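Local structure of SalCYP truncation (Salinispora tropica, 7ABB) at residues Arg86-Trp98 and Gly204-Asp216. The protein is a truncated bacterial cytochrome P450, a mostly helical heme protein that holds heme c in its pocket. Numbering follows the deposited sequence.
Sequences RTHNEWRRRLAAW and GDLTSATFDWEID. With HEC (heme c), chain B.
R94 lies along W213, the side chains running in opposite directions. Its CB stands over one face of the W213 indole, 3.4 Å from the six-membered ring centroid and 3° off the normal, a CH-pi contact. CG passes above W213 CD2, and a bend at chi2 (-109°) carries CD across the same face to the five-membered ring. Beyond it NE and NH2 come up to E214 O, and the guanidinium, one face over E214 N, turns its edge to E90, its salt-bridge partner within the helix. The W213 rim meets W91 CZ3, L95 CD2 and W98 CZ3 near its plane. E90, extended beyond CG, reaches past I215 to the backbone: D216 N donates to E90 OE2 (2.8 Å), met on the syn side, 26° out of the carboxylate plane. I215 CD1 makes a CH-pi contact over the face of W91, 4.0 Å from the centroid of its five-membered ring. At the far end L206 CD1 lies over the W98 six-membered ring in a CH-pi contact, while W98 NE1 donates to G204 O (3.0 Å), which lies near the indole plane. Helix 86-95 and the 3-10 segment 97-98 rest on helix 206-210 and strand 214-215, which pairs with strand 218-219; L95 and L206 also touch helix 222-235. H88 and R92, on the helix side away from segment 204-216, belong to the P450's heme c pocket, which places the helix between the two.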
loop_
_atom_site.group_PDB
_atom_site.type_symbol
_atom_site.label_atom_id
_atom_site.label_comp_id
_atom_site.label_asym_id
_atom_site.label_seq_id
_atom_site.Cartn_x
_atom_site.Cartn_y
_atom_site.Cartn_z
ATOM N N ARG A 86 -7.148 5.917 -22.552
ATOM C CA ARG A 86 -8.471 6.463 -22.274
ATOM C C ARG A 86 -9.325 5.491 -21.456
ATOM O O ARG A 86 -10.123 5.923 -20.618
ATOM C CB ARG A 86 -9.168 6.846 -23.580
ATOM C CG ARG A 86 -9.780 5.701 -24.323
ATOM C CD ARG A 86 -10.486 6.199 -25.588
ATOM N NE ARG A 86 -9.549 6.613 -26.619
ATOM C CZ ARG A 86 -9.465 7.840 -27.138
ATOM N NH1 ARG A 86 -10.241 8.828 -26.699
ATOM N NH2 ARG A 86 -8.588 8.086 -28.110
ATOM N N THR A 87 -9.192 4.179 -21.698
ATOM C CA THR A 87 -9.993 3.209 -20.942
ATOM C C THR A 87 -9.593 3.222 -19.473
ATOM O O THR A 87 -10.446 3.107 -18.579
ATOM C CB THR A 87 -9.813 1.807 -21.539
ATOM O OG1 THR A 87 -10.485 1.739 -22.820
ATOM C CG2 THR A 87 -10.339 0.724 -20.644
ATOM N N HIS A 88 -8.302 3.348 -19.196
ATOM C CA HIS A 88 -7.892 3.448 -17.801
ATOM C C HIS A 88 -8.466 4.701 -17.158
ATOM O O HIS A 88 -8.955 4.659 -16.020
ATOM C CB HIS A 88 -6.368 3.462 -17.676
ATOM C CG HIS A 88 -5.901 3.838 -16.312
ATOM N ND1 HIS A 88 -5.748 2.916 -15.300
ATOM C CD2 HIS A 88 -5.575 5.039 -15.778
ATOM C CE1 HIS A 88 -5.332 3.530 -14.210
ATOM N NE2 HIS A 88 -5.234 4.820 -14.468
ATOM N N ASN A 89 -8.459 5.822 -17.880
ATOM C CA ASN A 89 -9.000 7.046 -17.306
ATOM C C ASN A 89 -10.500 6.908 -17.042
ATOM O O ASN A 89 -11.006 7.408 -16.029
ATOM C CB ASN A 89 -8.686 8.225 -18.225
ATOM C CG ASN A 89 -7.182 8.350 -18.500
ATOM O OD1 ASN A 89 -6.344 8.066 -17.630
ATOM N ND2 ASN A 89 -6.837 8.754 -19.714
ATOM N N GLU A 90 -11.213 6.171 -17.894
ATOM C CA GLU A 90 -12.647 5.992 -17.675
ATOM C C GLU A 90 -12.901 5.127 -16.454
ATOM O O GLU A 90 -13.813 5.413 -15.673
ATOM C CB GLU A 90 -13.320 5.378 -18.902
ATOM C CG GLU A 90 -14.833 5.573 -18.939
ATOM C CD GLU A 90 -15.463 5.059 -20.225
ATOM O OE1 GLU A 90 -16.711 5.007 -20.283
ATOM O OE2 GLU A 90 -14.724 4.698 -21.167
ATOM N N TRP A 91 -12.119 4.061 -16.273
ATOM C CA TRP A 91 -12.258 3.258 -15.060
ATOM C C TRP A 91 -12.033 4.110 -13.821
ATOM O O TRP A 91 -12.795 4.026 -12.850
ATOM C CB TRP A 91 -11.263 2.103 -15.059
ATOM C CG TRP A 91 -11.730 0.923 -15.807
ATOM C CD1 TRP A 91 -11.321 0.525 -17.040
ATOM C CD2 TRP A 91 -12.691 -0.039 -15.370
ATOM N NE1 TRP A 91 -11.967 -0.628 -17.397
ATOM C CE2 TRP A 91 -12.818 -0.994 -16.393
ATOM C CE3 TRP A 91 -13.454 -0.184 -14.214
ATOM C CZ2 TRP A 91 -13.676 -2.080 -16.299
ATOM C CZ3 TRP A 91 -14.310 -1.257 -14.125
ATOM C CH2 TRP A 91 -14.415 -2.194 -15.161
ATOM N N ARG A 92 -10.986 4.929 -13.829
ATOM C CA ARG A 92 -10.707 5.751 -12.657
ATOM C C ARG A 92 -11.840 6.748 -12.412
ATOM O O ARG A 92 -12.205 6.999 -11.258
ATOM C CB ARG A 92 -9.357 6.458 -12.796
ATOM C CG ARG A 92 -8.156 5.506 -12.677
ATOM C CD ARG A 92 -8.048 4.842 -11.312
ATOM N NE ARG A 92 -7.826 5.812 -10.241
ATOM C CZ ARG A 92 -6.654 5.991 -9.619
ATOM N NH1 ARG A 92 -5.599 5.265 -9.960
ATOM N NH2 ARG A 92 -6.539 6.904 -8.659
ATOM N N ARG A 93 -12.422 7.306 -13.476
ATOM C CA ARG A 93 -13.541 8.233 -13.296
ATOM C C ARG A 93 -14.732 7.531 -12.658
ATOM O O ARG A 93 -15.398 8.100 -11.786
ATOM C CB ARG A 93 -13.954 8.872 -14.630
ATOM C CG ARG A 93 -12.966 9.912 -15.130
ATOM C CD ARG A 93 -13.536 10.734 -16.278
ATOM N NE ARG A 93 -13.764 9.919 -17.469
ATOM C CZ ARG A 93 -13.195 10.116 -18.657
ATOM N NH1 ARG A 93 -13.485 9.303 -19.666
ATOM N NH2 ARG A 93 -12.353 11.125 -18.853
ATOM N N ARG A 94 -15.043 6.311 -13.109
ATOM C CA ARG A 94 -16.176 5.581 -12.545
ATOM C C ARG A 94 -15.933 5.220 -11.087
ATOM O O ARG A 94 -16.861 5.276 -10.268
ATOM C CB ARG A 94 -16.455 4.322 -13.365
ATOM C CG ARG A 94 -16.717 4.575 -14.865
ATOM C CD ARG A 94 -18.103 4.367 -15.228
ATOM N NE ARG A 94 -18.363 4.645 -16.645
ATOM C CZ ARG A 94 -19.553 4.992 -17.116
ATOM N NH1 ARG A 94 -20.584 5.106 -16.290
ATOM N NH2 ARG A 94 -19.706 5.228 -18.413
ATOM N N LEU A 95 -14.703 4.824 -10.749
ATOM C CA LEU A 95 -14.377 4.368 -9.397
ATOM C C LEU A 95 -14.256 5.507 -8.395
ATOM O O LEU A 95 -14.396 5.272 -7.186
ATOM C CB LEU A 95 -13.057 3.600 -9.430
ATOM C CG LEU A 95 -13.095 2.225 -10.089
ATOM C CD1 LEU A 95 -11.698 1.767 -10.457
ATOM C CD2 LEU A 95 -13.772 1.223 -9.158
ATOM N N ALA A 96 -14.009 6.725 -8.867
ATOM C CA ALA A 96 -13.517 7.795 -8.005
ATOM C C ALA A 96 -14.409 8.017 -6.789
ATOM O O ALA A 96 -13.903 8.214 -5.676
ATOM C CB ALA A 96 -13.367 9.085 -8.821
ATOM N N ALA A 97 -15.733 7.975 -6.968
ATOM C CA ALA A 97 -16.651 8.323 -5.888
ATOM C C ALA A 97 -16.477 7.434 -4.665
ATOM O O ALA A 97 -16.801 7.849 -3.542
ATOM C CB ALA A 97 -18.105 8.226 -6.363
ATOM N N TRP A 98 -16.009 6.204 -4.848
ATOM C CA TRP A 98 -15.912 5.283 -3.731
ATOM C C TRP A 98 -14.601 5.436 -2.980
ATOM O O TRP A 98 -14.404 4.751 -1.971
ATOM C CB TRP A 98 -16.060 3.834 -4.198
ATOM C CG TRP A 98 -17.507 3.427 -4.388
ATOM C CD1 TRP A 98 -18.315 2.806 -3.476
ATOM C CD2 TRP A 98 -18.313 3.635 -5.553
ATOM N NE1 TRP A 98 -19.560 2.602 -4.000
ATOM C CE2 TRP A 98 -19.587 3.111 -5.278
ATOM C CE3 TRP A 98 -18.077 4.216 -6.807
ATOM C CZ2 TRP A 98 -20.621 3.148 -6.206
ATOM C CZ3 TRP A 98 -19.093 4.251 -7.711
ATOM C CH2 TRP A 98 -20.364 3.718 -7.413
ATOM N N GLY A 204 -25.808 2.314 -4.095
ATOM C CA GLY A 204 -24.614 2.796 -3.429
ATOM C C GLY A 204 -23.513 1.770 -3.276
ATOM O O GLY A 204 -22.366 2.143 -2.975
ATOM N N ASP A 205 -23.827 0.496 -3.461
ATOM C CA ASP A 205 -22.843 -0.574 -3.402
ATOM C C ASP A 205 -21.989 -0.564 -4.666
ATOM O O ASP A 205 -22.527 -0.483 -5.768
ATOM C CB ASP A 205 -23.589 -1.899 -3.271
ATOM C CG ASP A 205 -22.701 -3.100 -3.431
ATOM O OD1 ASP A 205 -21.872 -3.332 -2.527
ATOM O OD2 ASP A 205 -22.862 -3.834 -4.430
ATOM N N LEU A 206 -20.659 -0.672 -4.496
ATOM C CA LEU A 206 -19.752 -0.547 -5.640
ATOM C C LEU A 206 -20.071 -1.579 -6.716
ATOM O O LEU A 206 -20.262 -1.229 -7.884
ATOM C CB LEU A 206 -18.297 -0.676 -5.172
ATOM C CG LEU A 206 -17.271 -0.765 -6.296
ATOM C CD1 LEU A 206 -17.301 0.482 -7.177
ATOM C CD2 LEU A 206 -15.863 -0.948 -5.720
ATOM N N THR A 207 -20.114 -2.865 -6.349
ATOM C CA THR A 207 -20.356 -3.903 -7.353
ATOM C C THR A 207 -21.689 -3.682 -8.069
ATOM O O THR A 207 -21.785 -3.843 -9.293
ATOM C CB THR A 207 -20.323 -5.291 -6.706
ATOM O OG1 THR A 207 -19.054 -5.490 -6.078
ATOM C CG2 THR A 207 -20.562 -6.395 -7.745
ATOM N N SER A 208 -22.732 -3.336 -7.315
ATOM C CA SER A 208 -24.036 -3.083 -7.913
ATOM C C SER A 208 -23.968 -1.944 -8.918
ATOM O O SER A 208 -24.586 -2.011 -9.984
ATOM C CB SER A 208 -25.069 -2.770 -6.825
ATOM O OG SER A 208 -25.157 -3.821 -5.868
ATOM N N ALA A 209 -23.202 -0.897 -8.598
ATOM C CA ALA A 209 -23.076 0.234 -9.503
ATOM C C ALA A 209 -22.486 -0.206 -10.831
ATOM O O ALA A 209 -22.890 0.288 -11.890
ATOM C CB ALA A 209 -22.207 1.326 -8.870
ATOM N N THR A 210 -21.533 -1.140 -10.797
ATOM C CA THR A 210 -20.846 -1.479 -12.044
ATOM C C THR A 210 -21.748 -2.168 -13.053
ATOM O O THR A 210 -21.367 -2.247 -14.227
ATOM C CB THR A 210 -19.621 -2.367 -11.800
ATOM O OG1 THR A 210 -20.035 -3.689 -11.457
ATOM C CG2 THR A 210 -18.726 -1.801 -10.699
ATOM N N PHE A 211 -22.940 -2.653 -12.653
ATOM C CA PHE A 211 -23.853 -3.246 -13.615
ATOM C C PHE A 211 -24.389 -2.206 -14.591
ATOM O O PHE A 211 -24.883 -2.569 -15.663
ATOM C CB PHE A 211 -24.987 -3.952 -12.865
ATOM C CG PHE A 211 -24.528 -5.153 -12.091
ATOM C CD1 PHE A 211 -23.730 -6.112 -12.684
ATOM C CD2 PHE A 211 -24.876 -5.312 -10.761
ATOM C CE1 PHE A 211 -23.300 -7.205 -11.983
ATOM C CE2 PHE A 211 -24.445 -6.413 -10.049
ATOM C CZ PHE A 211 -23.648 -7.356 -10.656
ATOM N N ASP A 212 -24.278 -0.926 -14.252
ATOM C CA ASP A 212 -24.705 0.147 -15.136
ATOM C C ASP A 212 -23.549 0.790 -15.886
ATOM O O ASP A 212 -23.787 1.712 -16.675
ATOM C CB ASP A 212 -25.442 1.225 -14.341
ATOM C CG ASP A 212 -26.736 0.717 -13.753
ATOM O OD1 ASP A 212 -27.401 -0.091 -14.432
ATOM O OD2 ASP A 212 -27.078 1.115 -12.619
ATOM N N TRP A 213 -22.321 0.314 -15.684
ATOM C CA TRP A 213 -21.150 0.978 -16.244
ATOM C C TRP A 213 -20.899 0.547 -17.678
ATOM O O TRP A 213 -21.030 -0.630 -18.032
ATOM C CB TRP A 213 -19.887 0.685 -15.438
ATOM C CG TRP A 213 -19.826 1.343 -14.095
ATOM C CD1 TRP A 213 -20.810 2.088 -13.502
ATOM C CD2 TRP A 213 -18.735 1.314 -13.172
ATOM N NE1 TRP A 213 -20.402 2.521 -12.273
ATOM C CE2 TRP A 213 -19.138 2.046 -12.024
ATOM C CE3 TRP A 213 -17.464 0.727 -13.188
ATOM C CZ2 TRP A 213 -18.302 2.232 -10.925
ATOM C CZ3 TRP A 213 -16.636 0.904 -12.085
ATOM C CH2 TRP A 213 -17.061 1.647 -10.965
ATOM N N GLU A 214 -20.497 1.517 -18.485
ATOM C CA GLU A 214 -19.931 1.280 -19.804
ATOM C C GLU A 214 -18.512 1.824 -19.808
ATOM O O GLU A 214 -18.199 2.802 -19.120
ATOM C CB GLU A 214 -20.743 1.935 -20.912
ATOM C CG GLU A 214 -21.963 1.110 -21.320
ATOM C CD GLU A 214 -22.712 1.693 -22.499
ATOM O OE1 GLU A 214 -23.750 1.119 -22.880
ATOM O OE2 GLU A 214 -22.257 2.718 -23.049
ATOM N N ILE A 215 -17.649 1.147 -20.553
ATOM C CA ILE A 215 -16.282 1.589 -20.767
ATOM C C ILE A 215 -16.050 1.535 -22.265
ATOM O O ILE A 215 -16.227 0.479 -22.883
ATOM C CB ILE A 215 -15.259 0.714 -20.029
ATOM C CG1 ILE A 215 -15.473 0.778 -18.517
ATOM C CG2 ILE A 215 -13.841 1.129 -20.382
ATOM C CD1 ILE A 215 -15.091 2.099 -17.847
ATOM N N ASP A 216 -15.675 2.669 -22.848
ATOM C CA ASP A 216 -15.433 2.747 -24.288
ATOM C C ASP A 216 -16.694 2.380 -25.072
ATOM O O ASP A 216 -16.626 1.730 -26.119
ATOM C CB ASP A 216 -14.265 1.842 -24.688
ATOM C CG ASP A 216 -13.560 2.303 -25.950
ATOM O OD1 ASP A 216 -13.895 3.380 -26.484
ATOM O OD2 ASP A 216 -12.660 1.571 -26.414
HETATM FE FE HEC B . -2.700 1.399 -3.485
HETATM C CHA HEC B . -2.062 1.589 -6.862
HETATM C CHB HEC B . 0.588 2.157 -2.890
HETATM C CHC HEC B . -3.321 1.254 -0.116
HETATM C CHD HEC B . -5.861 0.287 -4.089
HETATM N NA HEC B . -1.085 1.772 -4.635
HETATM C C1A HEC B . -1.019 1.856 -6.026
HETATM C C2A HEC B . 0.304 2.243 -6.472
HETATM C C3A HEC B . 1.021 2.407 -5.346
HETATM C C4A HEC B . 0.182 2.117 -4.209
HETATM C CMA HEC B . 2.505 2.797 -5.220
HETATM C CAA HEC B . 0.772 2.470 -7.954
HETATM C CBA HEC B . 1.287 1.210 -8.640
HETATM C CGA HEC B . 1.765 1.549 -10.042
HETATM O O1A HEC B . 2.096 0.565 -10.742
HETATM O O2A HEC B . 1.795 2.757 -10.394
HETATM N NB HEC B . -1.579 1.598 -1.830
HETATM C C1B HEC B . -0.245 1.960 -1.789
HETATM C C2B HEC B . 0.117 2.115 -0.412
HETATM C C3B HEC B . -0.971 1.891 0.348
HETATM C C4B HEC B . -2.042 1.540 -0.519
HETATM C CMB HEC B . 1.547 2.526 -0.007
HETATM C CAB HEC B . -1.209 1.884 1.836
HETATM C CBB HEC B . -0.162 2.531 2.683
HETATM N NC HEC B . -4.286 0.838 -2.337
HETATM C C1C HEC B . -4.354 0.946 -0.967
HETATM C C2C HEC B . -5.695 0.649 -0.540
HETATM C C3C HEC B . -6.436 0.380 -1.639
HETATM C C4C HEC B . -5.542 0.480 -2.770
HETATM C CMC HEC B . -6.146 0.684 0.921
HETATM C CAC HEC B . -7.909 -0.031 -1.792
HETATM C CBC HEC B . -8.895 0.261 -0.661
HETATM N ND HEC B . -3.729 0.995 -5.147
HETATM C C1D HEC B . -5.049 0.543 -5.147
HETATM C C2D HEC B . -5.465 0.401 -6.507
HETATM C C3D HEC B . -4.323 0.786 -7.380
HETATM C C4D HEC B . -3.284 1.167 -6.448
HETATM C CMD HEC B . -6.846 -0.088 -6.962
HETATM C CAD HEC B . -4.260 0.795 -8.917
HETATM C CBD HEC B . -4.650 2.178 -9.382
HETATM C CGD HEC B . -4.506 2.278 -10.888
HETATM O O1D HEC B . -5.048 3.237 -11.480
HETATM O O2D HEC B . -3.849 1.389 -11.465
#